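Local coordinates for DyP2 (Amycolatopsis sp. ATCC 39116, PDB 4G2C), which probably oxidises dyes and lignin-related compounds as a haem-dependent, multifunctional dye-decolourising peroxidase that also carries a bound manganese ion, at residues V255-H266 with F482-L490. Sequence-based numbering, arbitrary orientation.
Sequences VPDPAAPDPTVH and FFMPSLAFL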
loop_
_atom_site.group_PDB
_atom_site.type_symbol
_atom_site.label_atom_id
_atom_site.label_comp_id
_atom_site.label_asym_id
_atom_site.label_seq_id
_atom_site.Cartn_x
_atom_site.Cartn_y
_atom_site.Cartn_z
ATOM N N VAL A 255 -14.780 8.296 3.509
ATOM C CA VAL A 255 -14.963 9.608 4.115
ATOM C C VAL A 255 -16.064 10.313 3.317
ATOM O O VAL A 255 -16.059 10.272 2.085
ATOM C CB VAL A 255 -13.667 10.452 3.980
ATOM C CG1 VAL A 255 -13.812 11.773 4.666
ATOM C CG2 VAL A 255 -12.442 9.687 4.530
ATOM N N PRO A 256 -17.019 10.947 4.012
ATOM C CA PRO A 256 -18.018 11.752 3.304
ATOM C C PRO A 256 -17.303 12.787 2.447
ATOM O O PRO A 256 -16.338 13.387 2.908
ATOM C CB PRO A 256 -18.792 12.434 4.437
ATOM C CG PRO A 256 -18.586 11.513 5.657
ATOM C CD PRO A 256 -17.243 10.892 5.471
ATOM N N ASP A 257 -17.752 12.966 1.207
ATOM C CA ASP A 257 -17.152 13.931 0.297
ATOM C C ASP A 257 -17.728 15.326 0.565
ATOM O O ASP A 257 -18.851 15.630 0.173
ATOM C CB ASP A 257 -17.424 13.506 -1.142
ATOM C CG ASP A 257 -16.694 14.361 -2.146
ATOM O OD1 ASP A 257 -16.015 15.319 -1.716
ATOM O OD2 ASP A 257 -16.811 14.078 -3.361
ATOM N N PRO A 258 -16.960 16.187 1.249
ATOM C CA PRO A 258 -17.574 17.406 1.809
ATOM C C PRO A 258 -18.156 18.388 0.782
ATOM O O PRO A 258 -19.162 19.046 1.074
ATOM C CB PRO A 258 -16.436 18.046 2.629
ATOM C CG PRO A 258 -15.177 17.417 2.132
ATOM C CD PRO A 258 -15.535 16.052 1.592
ATOM N N ALA A 259 -17.545 18.483 -0.392
ATOM C CA ALA A 259 -18.013 19.399 -1.429
ATOM C C ALA A 259 -19.034 18.765 -2.379
ATOM O O ALA A 259 -19.422 19.379 -3.358
ATOM C CB ALA A 259 -16.830 19.939 -2.224
ATOM N N ALA A 260 -19.441 17.533 -2.104
ATOM C CA ALA A 260 -20.371 16.826 -2.977
ATOM C C ALA A 260 -21.808 17.302 -2.784
ATOM O O ALA A 260 -22.133 17.927 -1.778
ATOM C CB ALA A 260 -20.285 15.339 -2.728
ATOM N N PRO A 261 -22.687 16.988 -3.743
ATOM C CA PRO A 261 -24.070 17.454 -3.603
ATOM C C PRO A 261 -24.751 16.873 -2.363
ATOM O O PRO A 261 -25.607 17.535 -1.777
ATOM C CB PRO A 261 -24.740 16.949 -4.888
ATOM C CG PRO A 261 -23.605 16.718 -5.850
ATOM C CD PRO A 261 -22.483 16.233 -4.993
ATOM N N ASP A 262 -24.361 15.664 -1.959
ATOM C CA ASP A 262 -24.937 15.027 -0.778
ATOM C C ASP A 262 -23.932 14.106 -0.089
ATOM O O ASP A 262 -23.807 12.918 -0.434
ATOM C CB ASP A 262 -26.196 14.248 -1.153
ATOM C CG ASP A 262 -26.954 13.750 0.064
ATOM O OD1 ASP A 262 -26.419 13.849 1.190
ATOM O OD2 ASP A 262 -28.080 13.238 -0.105
ATOM N N PRO A 263 -23.203 14.656 0.889
ATOM C CA PRO A 263 -22.195 13.902 1.637
ATOM C C PRO A 263 -22.778 12.720 2.399
ATOM O O PRO A 263 -22.008 11.911 2.900
ATOM C CB PRO A 263 -21.627 14.943 2.609
ATOM C CG PRO A 263 -21.849 16.253 1.903
ATOM C CD PRO A 263 -23.167 16.094 1.207
ATOM N N THR A 264 -24.099 12.597 2.474
ATOM C CA THR A 264 -24.666 11.441 3.160
ATOM C C THR A 264 -24.618 10.189 2.282
ATOM O O THR A 264 -24.827 9.080 2.771
ATOM C CB THR A 264 -26.111 11.700 3.655
ATOM O OG1 THR A 264 -26.990 11.885 2.534
ATOM C CG2 THR A 264 -26.147 12.940 4.523
ATOM N N VAL A 265 -24.333 10.370 0.992
ATOM C CA VAL A 265 -24.261 9.243 0.060
ATOM C C VAL A 265 -23.082 9.357 -0.904
ATOM O O VAL A 265 -22.771 8.422 -1.656
ATOM C CB VAL A 265 -25.563 9.087 -0.771
ATOM C CG1 VAL A 265 -26.772 8.934 0.149
ATOM C CG2 VAL A 265 -25.745 10.263 -1.732
ATOM N N HIS A 266 -22.434 10.510 -0.882
ATOM C CA HIS A 266 -21.306 10.766 -1.754
ATOM C C HIS A 266 -20.006 10.704 -0.965
ATOM O O HIS A 266 -19.748 11.551 -0.106
ATOM C CB HIS A 266 -21.499 12.110 -2.428
ATOM C CG HIS A 266 -22.689 12.142 -3.331
ATOM N ND1 HIS A 266 -23.356 13.306 -3.649
ATOM C CD2 HIS A 266 -23.336 11.146 -3.983
ATOM C CE1 HIS A 266 -24.363 13.023 -4.458
ATOM N NE2 HIS A 266 -24.370 11.720 -4.678
ATOM N N PHE A 482 -3.483 13.127 -1.339
ATOM C CA PHE A 482 -4.617 13.483 -2.190
ATOM C C PHE A 482 -5.951 13.008 -1.572
ATOM O O PHE A 482 -5.981 12.318 -0.562
ATOM C CB PHE A 482 -4.487 12.809 -3.557
ATOM C CG PHE A 482 -3.218 13.149 -4.324
ATOM C CD1 PHE A 482 -2.026 12.483 -4.064
ATOM C CD2 PHE A 482 -3.243 14.077 -5.352
ATOM C CE1 PHE A 482 -0.876 12.766 -4.788
ATOM C CE2 PHE A 482 -2.102 14.363 -6.076
ATOM C CZ PHE A 482 -0.917 13.710 -5.798
ATOM N N PHE A 483 -7.050 13.353 -2.216
ATOM C CA PHE A 483 -8.343 12.827 -1.854
ATOM C C PHE A 483 -8.986 12.368 -3.158
ATOM O O PHE A 483 -9.045 13.140 -4.118
ATOM C CB PHE A 483 -9.172 13.938 -1.197
ATOM C CG PHE A 483 -10.505 13.487 -0.672
ATOM C CD1 PHE A 483 -10.589 12.727 0.486
ATOM C CD2 PHE A 483 -11.673 13.848 -1.316
ATOM C CE1 PHE A 483 -11.828 12.312 0.983
ATOM C CE2 PHE A 483 -12.914 13.449 -0.822
ATOM C CZ PHE A 483 -12.991 12.678 0.329
ATOM N N MET A 484 -9.438 11.118 -3.228
ATOM C CA MET A 484 -10.286 10.732 -4.352
ATOM C C MET A 484 -11.728 11.075 -3.995
ATOM O O MET A 484 -12.328 10.451 -3.129
ATOM C CB MET A 484 -10.181 9.247 -4.724
ATOM C CG MET A 484 -8.841 8.573 -4.510
ATOM S SD MET A 484 -7.362 9.219 -5.322
ATOM C CE MET A 484 -6.961 10.581 -4.248
ATOM N N PRO A 485 -12.282 12.094 -4.651
ATOM C CA PRO A 485 -13.656 12.519 -4.372
ATOM C C PRO A 485 -14.674 11.634 -5.059
ATOM O O PRO A 485 -14.326 10.783 -5.879
ATOM C CB PRO A 485 -13.706 13.930 -4.962
ATOM C CG PRO A 485 -12.688 13.907 -6.042
ATOM C CD PRO A 485 -11.594 13.007 -5.581
ATOM N N SER A 486 -15.937 11.830 -4.705
ATOM C CA SER A 486 -17.020 11.059 -5.282
ATOM C C SER A 486 -17.220 11.448 -6.739
ATOM O O SER A 486 -16.873 12.566 -7.153
ATOM C CB SER A 486 -18.303 11.312 -4.499
ATOM O OG SER A 486 -18.706 12.661 -4.662
ATOM N N LEU A 487 -17.799 10.532 -7.516
ATOM C CA LEU A 487 -18.120 10.816 -8.915
ATOM C C LEU A 487 -19.103 11.977 -9.075
ATOM O O LEU A 487 -18.952 12.786 -9.980
ATOM C CB LEU A 487 -18.651 9.569 -9.629
ATOM C CG LEU A 487 -17.686 8.382 -9.718
ATOM C CD1 LEU A 487 -18.311 7.212 -10.494
ATOM C CD2 LEU A 487 -16.346 8.790 -10.306
ATOM N N ALA A 488 -20.101 12.050 -8.197
ATOM C CA ALA A 488 -21.077 13.134 -8.225
ATOM C C ALA A 488 -20.407 14.497 -8.023
ATOM O O ALA A 488 -20.814 15.489 -8.622
ATOM C CB ALA A 488 -22.181 12.902 -7.181
ATOM N N PHE A 489 -19.374 14.547 -7.187
ATOM C CA PHE A 489 -18.633 15.793 -7.040
ATOM C C PHE A 489 -17.990 16.195 -8.360
ATOM O O PHE A 489 -18.088 17.347 -8.788
ATOM C CB PHE A 489 -17.543 15.687 -5.974
ATOM C CG PHE A 489 -16.556 16.818 -6.033
ATOM C CD1 PHE A 489 -16.861 18.057 -5.470
ATOM C CD2 PHE A 489 -15.338 16.659 -6.682
ATOM C CE1 PHE A 489 -15.958 19.103 -5.537
ATOM C CE2 PHE A 489 -14.431 17.699 -6.750
ATOM C CZ PHE A 489 -14.740 18.921 -6.184
ATOM N N LEU A 490 -17.318 15.239 -8.992
ATOM C CA LEU A 490 -16.595 15.511 -10.228
ATOM C C LEU A 490 -17.542 15.976 -11.349
ATOM O O LEU A 490 -17.214 16.888 -12.104
ATOM C CB LEU A 490 -15.786 14.288 -10.657
ATOM C CG LEU A 490 -14.686 13.819 -9.698
ATOM C CD1 LEU A 490 -14.003 12.569 -10.225
ATOM C CD2 LEU A 490 -13.650 14.915 -9.406
#
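Ala488 sets its CB over the centre of one face of the His266 imidazole, a CH-pi contact of 3.5 Å to the ring centroid, while Val265 CG2, from the same loop as the histidine, covers the opposite face nearer the rim. Alongside, Pro261 CD packs against the same methyl. Ala259 CB reaches Phe489 CE1 at 3.5 Å, and Val255 CB meets the edge of the Phe483 ring through CE1 at 4.0 Å. Within the imidazole, ND1 accepts a tilted bond from Asp262 N, which is likely to limit the ring's rotation. The polar edge centres on Asp257; with CG anti to the backbone N (chi1 -173°), its side chain extends toward Ser486. There OD2 takes two bonds, from Ser486 OG at 2.7 Å on the anti side and from Ser486 N at 2.8 Å, the latter from above the carboxylate plane. Exchanging Asp257 for alanine would probably leave both Ser486 donors without their shared acceptor. Ser486, the N-cap of helix 487-491, accepts from Phe489 N through OG at 3.2 Å, a capping bond. The aspartate thus ties a type I beta turn, Asp257 to Ala260, to a strand-to-helix junction at the end of an antiparallel sheet, where strands 255-256 and 474-484 both pair with 267-278.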